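Local coordinates for protein ketosynthase (PDB 6KXD) that probably catalyses decarboxylative condensation of malonyl-ACP with a growing acyl-ACP chain, serving as the ketosynthase of a highly reducing type II polyketide synthase, at residues V10-F15 against L402-Y407; V106-T111 against V177-D182; E241-A246 against A251-E256. All blocks are in the same frame, centred on the assembly; numbering follows the deposited sequence.

Contact 1: residues V10-F15 against L402-Y407; sequences VVLTGF and LILGTY
The phenol ring of Tyr407 meets Val11 CG1 obliquely, Val11 CG1 lying 4.4 Å from Tyr407 CD1. A second ring, that of Phe15, belongs to the same strand as Leu12 and receives Leu12 CD1 at its edge, in the ring plane, 3.8 Å from Phe15 CE1; His254 is stacked against this ring. These groups belong to the seam of the thiolase fold of the ketosynthases, where the N-terminal and C-terminal halves join their sheets. Strand 10-19 opens the first half and strand 398-405 ends the second. They are not direct neighbours: strand 255-264 runs between them, antiparallel to both, and no hydrogen bond joins the two segments; the sheet twists so strongly that the two segments run nearly at right angles. The closer of the two links is a pair of leucines reaching across the intervening strand on one face of the sheet, on the side toward which the small Ala255 CB also points. Leu12 and Leu404 share a conformation, each with CG beside the backbone N (chi1 -66° and -60°) and CD1 extended away from CA, and their side chains meet at about a right angle. On the same face, helix 341-355 packs Ile353 on Leu404 and Ile347 on Phe15, while Leu238 and Leu240 of strand 234-242 flank Leu12. Burial falls off toward the chain end. Tyr407, the last modelled residue, is exposed and also rests on Arg9 and Leu247, whereas the leucine pair is fully enclosed. There the fit is between one methyl and a fork: Leu12 CD1 lies 3.8 Å from Leu404 CD2 and 3.9 Å from Leu404 CD1.

Contact 2: residues V106-T111 against V177-D182; sequences VITVGT and VGYGLD
Tyr179 carries this contact between helix 172-185 and strand 105-110. Its CB is directed toward the strand, and with CG anti to the backbone N (chi1 -172°) the ring extends past Val106. One side of the ring does the touching. Tyr179 CD2 lies 3.9 Å from Val106 CG1, and Tyr179 CE2 follows at 4.0 Å from the same methyl, which comes in obliquely while the two side chains cross at about a right angle. Thr108 CG2 stands at the ring edge, near its plane, 4.3 Å from Tyr179 CD2. Farther out, the ring meets Tyr187 of the partner subunit, with planes inclined at about 40°, and at the tip Tyr179 OH is hydrogen-bonded to Glu162 OE2, which fixes the buried hydroxyl. Beside the ring, Gly180 brings bare backbone to the strand: its N is 4.4 Å from Thr108 CG2. Helix and strand run nearly antiparallel, their segment axes 8.4 Å apart. The helix links strands 161-166 and 191-198, which flank strand 105-110 in parallel, so it packs over the middle strand of a beta-alpha-beta crossover in the layered thiolase fold.

Contact 3: residues E241-A246 against A251-E256; sequences ESLESA and ARIHAE
Ile253 holds CG1 beside its backbone N (chi1 -67°) with CD1 fully extended beyond it, while Leu243 swings CG anti to its own N (chi1 179°); the two torsions bring Leu243 CD1 and Ile253 CD1 to 3.9 Å, the side chains crossing at about a right angle. This is a strand-helix-strand connection of the thiolase fold: strand 234-242, the last of the N-terminal half, passes into the short helix 243-247 and goes on into strand 255-264, the first of the C-terminal half; both strands run antiparallel to strand 10-19 and so in the same direction. Ser242 is the helix N-cap, its OG accepting from Ser245 N at 3.0 Å. Ala246 forms the inner side of the turn. Its CB is touched by the same isoleucine methyl, with Ala246 CB 3.9 Å from Ile253 CD1, and it also faces the Ala251 methyl, CB to CB 4.3 Å. Val11 packs beneath both Ala246 and Ile253, and Tyr407 adds a further apolar neighbour to Ile253 and Leu243. Beyond Ile253, Leu12 is met by two consecutive residues, His254 and Ala255, which makes a classic beta bulge at the start of strand 255-264. Polar groups gather on the Glu241 side. Its OE1 takes a salt bridge from Arg249 and a hydrogen bond from Thr13 OG1; OE2 is paired with Arg103 and, through its anti lone pair, accepts from Ser245 OG at 3.1 Å. The carboxylate is gripped at both oxygens, and the arginines probably favour its charged form. The sole hydrogen bond between the two segments closes the turn after the helix: Ala251 N donates to Ala246 O at 3.2 Å, nearly straight at the hydrogen (170°), with the donor tilted from the carbonyl plane.

All three contacts reach the same mixed sheet, at different depths. Contact 2 is the most central and wholly buried; its helix also meets contact 1, where Val10 CG2 lies 3.6 Å from Leu181 CD1 and Leu402 CD1 packs on Val177 CG1. Contact 1 has a buried middle and an exposed end at the C-terminus. Contact 3, farthest from the chain centre, is only partly buried, and its strands 234-242 and 255-264 pair with strand 10-19 of contact 1, as in Leu12 O to His254 N. Contacts 1 and 2 are apolar across their segments, whereas contact 3 adds a backbone bond across its own, with the charges round Glu241 beside them. Only contact 2 borders the partner subunit.

Contact 1: residues V10-F15 against L402-Y407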
loop_
_atom_site.group_PDB
_atom_site.type_symbol
_atom_site.label_atom_id
_atom_site.label_comp_id
_atom_site.label_asym_id
_atom_site.label_seq_id
_atom_site.Cartn_x
_atom_site.Cartn_y
_atom_site.Cartn_z
ATOM N N VAL A 10 21.902 5.472 -3.365
ATOM C CA VAL A 10 21.109 5.290 -2.149
ATOM C C VAL A 10 21.616 4.056 -1.406
ATOM O O VAL A 10 21.744 2.981 -2.013
ATOM C CB VAL A 10 19.623 5.115 -2.509
ATOM C CG1 VAL A 10 18.759 4.876 -1.272
ATOM C CG2 VAL A 10 19.128 6.279 -3.352
ATOM N N VAL A 11 21.781 4.186 -0.092
ATOM C CA VAL A 11 22.430 3.200 0.725
ATOM C C VAL A 11 21.579 2.880 1.951
ATOM O O VAL A 11 20.784 3.688 2.402
ATOM C CB VAL A 11 23.848 3.672 1.110
ATOM C CG1 VAL A 11 24.781 3.615 -0.100
ATOM C CG2 VAL A 11 23.846 5.069 1.724
ATOM N N LEU A 12 21.768 1.654 2.446
ATOM C CA LEU A 12 21.111 1.147 3.608
ATOM C C LEU A 12 22.004 1.400 4.808
ATOM O O LEU A 12 22.997 0.687 4.977
ATOM C CB LEU A 12 20.853 -0.355 3.454
ATOM C CG LEU A 12 19.858 -0.725 2.349
ATOM C CD1 LEU A 12 19.784 -2.224 2.112
ATOM C CD2 LEU A 12 18.473 -0.186 2.681
ATOM N N THR A 13 21.590 2.343 5.654
ATOM C CA THR A 13 22.343 2.716 6.837
ATOM C C THR A 13 21.758 2.136 8.123
ATOM O O THR A 13 22.408 2.211 9.163
ATOM C CB THR A 13 22.442 4.236 6.930
ATOM O OG1 THR A 13 21.116 4.754 6.877
ATOM C CG2 THR A 13 23.263 4.809 5.799
ATOM N N GLY A 14 20.540 1.581 8.094
ATOM C CA GLY A 14 19.968 1.014 9.311
ATOM C C GLY A 14 18.980 -0.092 9.001
ATOM O O GLY A 14 18.291 -0.032 7.988
ATOM N N PHE A 15 18.972 -1.116 9.852
ATOM C CA PHE A 15 18.043 -2.216 9.787
ATOM C C PHE A 15 17.376 -2.386 11.135
ATOM O O PHE A 15 18.046 -2.420 12.174
ATOM C CB PHE A 15 18.728 -3.552 9.477
ATOM C CG PHE A 15 19.423 -3.651 8.142
ATOM C CD1 PHE A 15 18.913 -3.024 7.020
ATOM C CD2 PHE A 15 20.561 -4.434 7.996
ATOM C CE1 PHE A 15 19.541 -3.145 5.792
ATOM C CE2 PHE A 15 21.174 -4.575 6.763
ATOM C CZ PHE A 15 20.665 -3.927 5.661
ATOM N N LEU A 402 14.003 -6.503 -5.925
ATOM C CA LEU A 402 14.925 -5.545 -5.417
ATOM C C LEU A 402 16.348 -6.089 -5.561
ATOM O O LEU A 402 16.561 -7.269 -5.292
ATOM C CB LEU A 402 14.579 -5.323 -3.949
ATOM C CG LEU A 402 15.542 -4.481 -3.123
ATOM C CD1 LEU A 402 15.423 -3.019 -3.501
ATOM C CD2 LEU A 402 15.280 -4.687 -1.635
ATOM N N ILE A 403 17.248 -5.208 -5.991
ATOM C CA ILE A 403 18.664 -5.516 -6.171
ATOM C C ILE A 403 19.452 -4.613 -5.235
ATOM O O ILE A 403 19.396 -3.370 -5.353
ATOM C CB ILE A 403 19.147 -5.341 -7.620
ATOM C CG1 ILE A 403 18.251 -5.991 -8.679
ATOM C CG2 ILE A 403 20.586 -5.822 -7.734
ATOM C CD1 ILE A 403 18.101 -7.482 -8.601
ATOM N N LEU A 404 20.186 -5.272 -4.325
ATOM C CA LEU A 404 21.128 -4.675 -3.421
ATOM C C LEU A 404 22.554 -5.069 -3.831
ATOM O O LEU A 404 22.753 -6.101 -4.467
ATOM C CB LEU A 404 20.811 -5.182 -2.014
ATOM C CG LEU A 404 19.414 -4.850 -1.482
ATOM C CD1 LEU A 404 19.220 -5.421 -0.098
ATOM C CD2 LEU A 404 19.192 -3.353 -1.464
ATOM N N GLY A 405 23.514 -4.225 -3.446
ATOM C CA GLY A 405 24.924 -4.367 -3.753
ATOM C C GLY A 405 25.798 -3.957 -2.585
ATOM O O GLY A 405 25.343 -3.251 -1.672
ATOM N N THR A 406 27.063 -4.409 -2.594
ATOM C CA THR A 406 28.013 -3.983 -1.562
ATOM C C THR A 406 28.298 -2.505 -1.803
ATOM O O THR A 406 28.392 -2.099 -2.951
ATOM C CB THR A 406 29.313 -4.808 -1.565
ATOM O OG1 THR A 406 28.982 -6.195 -1.493
ATOM C CG2 THR A 406 30.224 -4.461 -0.404
ATOM N N TYR A 407 28.456 -1.719 -0.740
ATOM C CA TYR A 407 28.735 -0.328 -0.945
ATOM C C TYR A 407 30.137 -0.187 -1.545
ATOM O O TYR A 407 31.085 -0.645 -0.925
ATOM C CB TYR A 407 28.610 0.474 0.350
ATOM C CG TYR A 407 29.207 1.850 0.213
ATOM C CD1 TYR A 407 28.995 2.595 -0.938
ATOM C CD2 TYR A 407 30.023 2.387 1.197
ATOM C CE1 TYR A 407 29.565 3.845 -1.104
ATOM C CE2 TYR A 407 30.592 3.643 1.046
ATOM C CZ TYR A 407 30.362 4.373 -0.108
ATOM O OH TYR A 407 30.903 5.611 -0.294
#

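Contact 2: residues V106-T111 against V177-D182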
loop_
_atom_site.group_PDB
_atom_site.type_symbol
_atom_site.label_atom_id
_atom_site.label_comp_id
_atom_site.label_asym_id
_atom_site.label_seq_id
_atom_site.Cartn_x
_atom_site.Cartn_y
_atom_site.Cartn_z
ATOM N N VAL A 106 10.470 10.019 3.738
ATOM C CA VAL A 106 9.426 9.160 3.370
ATOM C C VAL A 106 9.447 8.001 4.378
ATOM O O VAL A 106 10.501 7.473 4.672
ATOM C CB VAL A 106 9.565 8.706 1.905
ATOM C CG1 VAL A 106 8.719 7.478 1.602
ATOM C CG2 VAL A 106 9.215 9.829 0.951
ATOM N N ILE A 107 8.259 7.616 4.859
ATOM C CA ILE A 107 8.072 6.432 5.672
ATOM C C ILE A 107 7.050 5.574 4.946
ATOM O O ILE A 107 5.940 5.989 4.787
ATOM C CB ILE A 107 7.581 6.786 7.077
ATOM C CG1 ILE A 107 8.583 7.661 7.825
ATOM C CG2 ILE A 107 7.224 5.517 7.844
ATOM C CD1 ILE A 107 8.074 8.106 9.178
ATOM N N THR A 108 7.477 4.419 4.491
ATOM C CA THR A 108 6.623 3.592 3.666
ATOM C C THR A 108 6.764 2.168 4.189
ATOM O O THR A 108 7.876 1.625 4.225
ATOM C CB THR A 108 6.916 3.849 2.188
ATOM O OG1 THR A 108 6.127 2.957 1.402
ATOM C CG2 THR A 108 8.375 3.688 1.866
ATOM N N VAL A 109 5.633 1.694 4.724
ATOM C CA VAL A 109 5.483 0.435 5.356
ATOM C C VAL A 109 4.525 -0.384 4.504
ATOM O O VAL A 109 3.411 0.015 4.259
ATOM C CB VAL A 109 4.940 0.544 6.786
ATOM C CG1 VAL A 109 4.797 -0.839 7.384
ATOM C CG2 VAL A 109 5.841 1.404 7.658
ATOM N N GLY A 110 4.980 -1.564 4.136
ATOM C CA GLY A 110 4.162 -2.508 3.422
ATOM C C GLY A 110 3.347 -3.337 4.384
ATOM O O GLY A 110 3.782 -3.597 5.490
ATOM N N THR A 111 2.181 -3.807 3.952
ATOM C CA THR A 111 1.412 -4.734 4.741
ATOM C C THR A 111 0.486 -5.565 3.861
ATOM O O THR A 111 0.048 -5.101 2.806
ATOM C CB THR A 111 0.576 -4.036 5.819
ATOM O OG1 THR A 111 0.291 -5.055 6.774
ATOM C CG2 THR A 111 -0.725 -3.460 5.335
ATOM N N VAL A 177 10.681 -0.303 -0.221
ATOM C CA VAL A 177 12.083 -0.009 -0.366
ATOM C C VAL A 177 12.302 0.696 -1.708
ATOM O O VAL A 177 13.009 1.696 -1.786
ATOM C CB VAL A 177 12.948 -1.286 -0.245
ATOM C CG1 VAL A 177 14.383 -1.017 -0.624
ATOM C CG2 VAL A 177 12.895 -1.904 1.147
ATOM N N GLY A 178 11.676 0.167 -2.758
ATOM C CA GLY A 178 11.763 0.742 -4.081
ATOM C C GLY A 178 11.241 2.167 -4.110
ATOM O O GLY A 178 11.853 3.055 -4.707
ATOM N N TYR A 179 10.143 2.418 -3.385
ATOM C CA TYR A 179 9.601 3.748 -3.312
ATOM C C TYR A 179 10.562 4.680 -2.586
ATOM O O TYR A 179 10.760 5.841 -2.983
ATOM C CB TYR A 179 8.234 3.775 -2.632
ATOM C CG TYR A 179 7.591 5.133 -2.728
ATOM C CD1 TYR A 179 7.508 5.784 -3.955
ATOM C CD2 TYR A 179 7.152 5.809 -1.608
ATOM C CE1 TYR A 179 6.925 7.038 -4.072
ATOM C CE2 TYR A 179 6.548 7.055 -1.717
ATOM C CZ TYR A 179 6.442 7.672 -2.952
ATOM O OH TYR A 179 5.859 8.896 -3.094
ATOM N N GLY A 180 11.158 4.185 -1.514
ATOM C CA GLY A 180 12.204 4.949 -0.838
ATOM C C GLY A 180 13.312 5.291 -1.810
ATOM O O GLY A 180 13.791 6.388 -1.830
ATOM N N LEU A 181 13.721 4.320 -2.611
ATOM C CA LEU A 181 14.795 4.506 -3.541
ATOM C C LEU A 181 14.396 5.595 -4.534
ATOM O O LEU A 181 15.143 6.544 -4.757
ATOM C CB LEU A 181 15.082 3.186 -4.245
ATOM C CG LEU A 181 15.970 3.296 -5.473
ATOM C CD1 LEU A 181 17.374 3.679 -5.054
ATOM C CD2 LEU A 181 15.921 1.990 -6.243
ATOM N N ASP A 182 13.205 5.464 -5.119
ATOM C CA ASP A 182 12.749 6.445 -6.090
ATOM C C ASP A 182 12.631 7.814 -5.435
ATOM O O ASP A 182 12.970 8.837 -6.066
ATOM C CB ASP A 182 11.413 6.027 -6.684
ATOM C CG ASP A 182 11.546 4.886 -7.654
ATOM O OD1 ASP A 182 12.689 4.693 -8.197
ATOM O OD2 ASP A 182 10.510 4.232 -7.907
#

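Contact 3: residues E241-A246 against A251-E256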
loop_
_atom_site.group_PDB
_atom_site.type_symbol
_atom_site.label_atom_id
_atom_site.label_comp_id
_atom_site.label_asym_id
_atom_site.label_seq_id
_atom_site.Cartn_x
_atom_site.Cartn_y
_atom_site.Cartn_z
ATOM N N GLU A 241 19.133 6.098 2.624
ATOM C CA GLU A 241 19.698 7.444 2.681
ATOM C C GLU A 241 20.462 7.726 1.406
ATOM O O GLU A 241 21.040 6.808 0.835
ATOM C CB GLU A 241 20.691 7.559 3.836
ATOM C CG GLU A 241 20.061 7.897 5.163
ATOM C CD GLU A 241 21.088 8.218 6.247
ATOM O OE1 GLU A 241 21.350 7.324 7.083
ATOM O OE2 GLU A 241 21.617 9.363 6.253
ATOM N N SER A 242 20.446 8.983 0.959
ATOM C CA SER A 242 21.294 9.337 -0.180
ATOM C C SER A 242 22.734 9.032 0.232
ATOM O O SER A 242 23.065 9.186 1.402
ATOM C CB SER A 242 21.137 10.766 -0.593
ATOM O OG SER A 242 21.674 11.628 0.390
ATOM N N LEU A 243 23.547 8.527 -0.700
ATOM C CA LEU A 243 24.979 8.345 -0.388
ATOM C C LEU A 243 25.560 9.643 0.200
ATOM O O LEU A 243 26.269 9.601 1.186
ATOM C CB LEU A 243 25.741 7.922 -1.643
ATOM C CG LEU A 243 27.246 7.727 -1.428
ATOM C CD1 LEU A 243 27.492 6.682 -0.348
ATOM C CD2 LEU A 243 27.939 7.334 -2.728
ATOM N N GLU A 244 25.247 10.784 -0.426
ATOM C CA GLU A 244 25.702 12.095 0.025
ATOM C C GLU A 244 25.457 12.259 1.524
ATOM O O GLU A 244 26.338 12.662 2.257
ATOM C CB GLU A 244 24.907 13.221 -0.629
ATOM C CG GLU A 244 25.417 13.681 -1.972
ATOM C CD GLU A 244 24.427 14.626 -2.635
ATOM O OE1 GLU A 244 24.615 15.860 -2.510
ATOM O OE2 GLU A 244 23.443 14.126 -3.240
ATOM N N SER A 245 24.209 12.004 1.934
ATOM C CA SER A 245 23.737 12.239 3.290
ATOM C C SER A 245 24.364 11.249 4.281
ATOM O O SER A 245 24.597 11.567 5.422
ATOM C CB SER A 245 22.235 12.134 3.339
ATOM O OG SER A 245 21.809 12.030 4.686
ATOM N N ALA A 246 24.550 10.005 3.845
ATOM C CA ALA A 246 25.174 8.970 4.664
ATOM C C ALA A 246 26.656 9.317 4.904
ATOM O O ALA A 246 27.098 9.399 6.059
ATOM C CB ALA A 246 25.024 7.640 3.972
ATOM N N ALA A 251 27.852 7.808 8.683
ATOM C CA ALA A 251 26.989 6.661 8.896
ATOM C C ALA A 251 27.684 5.384 8.414
ATOM O O ALA A 251 28.314 5.354 7.363
ATOM C CB ALA A 251 25.675 6.881 8.181
ATOM N N ARG A 252 27.562 4.311 9.192
ATOM C CA ARG A 252 27.927 2.982 8.715
ATOM C C ARG A 252 26.882 2.568 7.658
ATOM O O ARG A 252 25.697 2.602 7.927
ATOM C CB ARG A 252 28.012 2.029 9.914
ATOM C CG ARG A 252 28.300 0.579 9.561
ATOM C CD ARG A 252 27.042 -0.245 9.321
ATOM N NE ARG A 252 26.262 -0.507 10.524
ATOM C CZ ARG A 252 25.228 0.210 10.959
ATOM N NH1 ARG A 252 24.598 1.077 10.174
ATOM N NH2 ARG A 252 24.827 0.061 12.201
ATOM N N ILE A 253 27.350 2.156 6.477
ATOM C CA ILE A 253 26.525 1.753 5.356
ATOM C C ILE A 253 26.553 0.221 5.228
ATOM O O ILE A 253 27.591 -0.347 4.949
ATOM C CB ILE A 253 27.030 2.463 4.085
ATOM C CG1 ILE A 253 26.798 3.978 4.169
ATOM C CG2 ILE A 253 26.426 1.843 2.840
ATOM C CD1 ILE A 253 27.430 4.777 3.056
ATOM N N HIS A 254 25.394 -0.428 5.414
ATOM C CA HIS A 254 25.270 -1.884 5.385
ATOM C C HIS A 254 25.431 -2.387 3.947
ATOM O O HIS A 254 26.159 -3.356 3.714
ATOM C CB HIS A 254 23.917 -2.364 5.932
ATOM C CG HIS A 254 23.700 -2.234 7.401
ATOM N ND1 HIS A 254 24.382 -3.012 8.331
ATOM C CD2 HIS A 254 22.802 -1.514 8.110
ATOM C CE1 HIS A 254 23.946 -2.734 9.545
ATOM N NE2 HIS A 254 22.978 -1.806 9.438
ATOM N N ALA A 255 24.718 -1.742 3.006
ATOM C CA ALA A 255 24.730 -2.102 1.593
ATOM C C ALA A 255 24.156 -0.938 0.771
ATOM O O ALA A 255 23.777 0.096 1.300
ATOM C CB ALA A 255 23.969 -3.394 1.384
ATOM N N GLU A 256 24.217 -1.072 -0.549
ATOM C CA GLU A 256 23.711 -0.076 -1.441
ATOM C C GLU A 256 22.419 -0.634 -2.053
ATOM O O GLU A 256 22.310 -1.842 -2.299
ATOM C CB GLU A 256 24.755 0.279 -2.499
ATOM C CG GLU A 256 24.395 1.526 -3.276
ATOM C CD GLU A 256 25.354 1.931 -4.378
ATOM O OE1 GLU A 256 26.445 1.344 -4.457
ATOM O OE2 GLU A 256 24.992 2.841 -5.156
#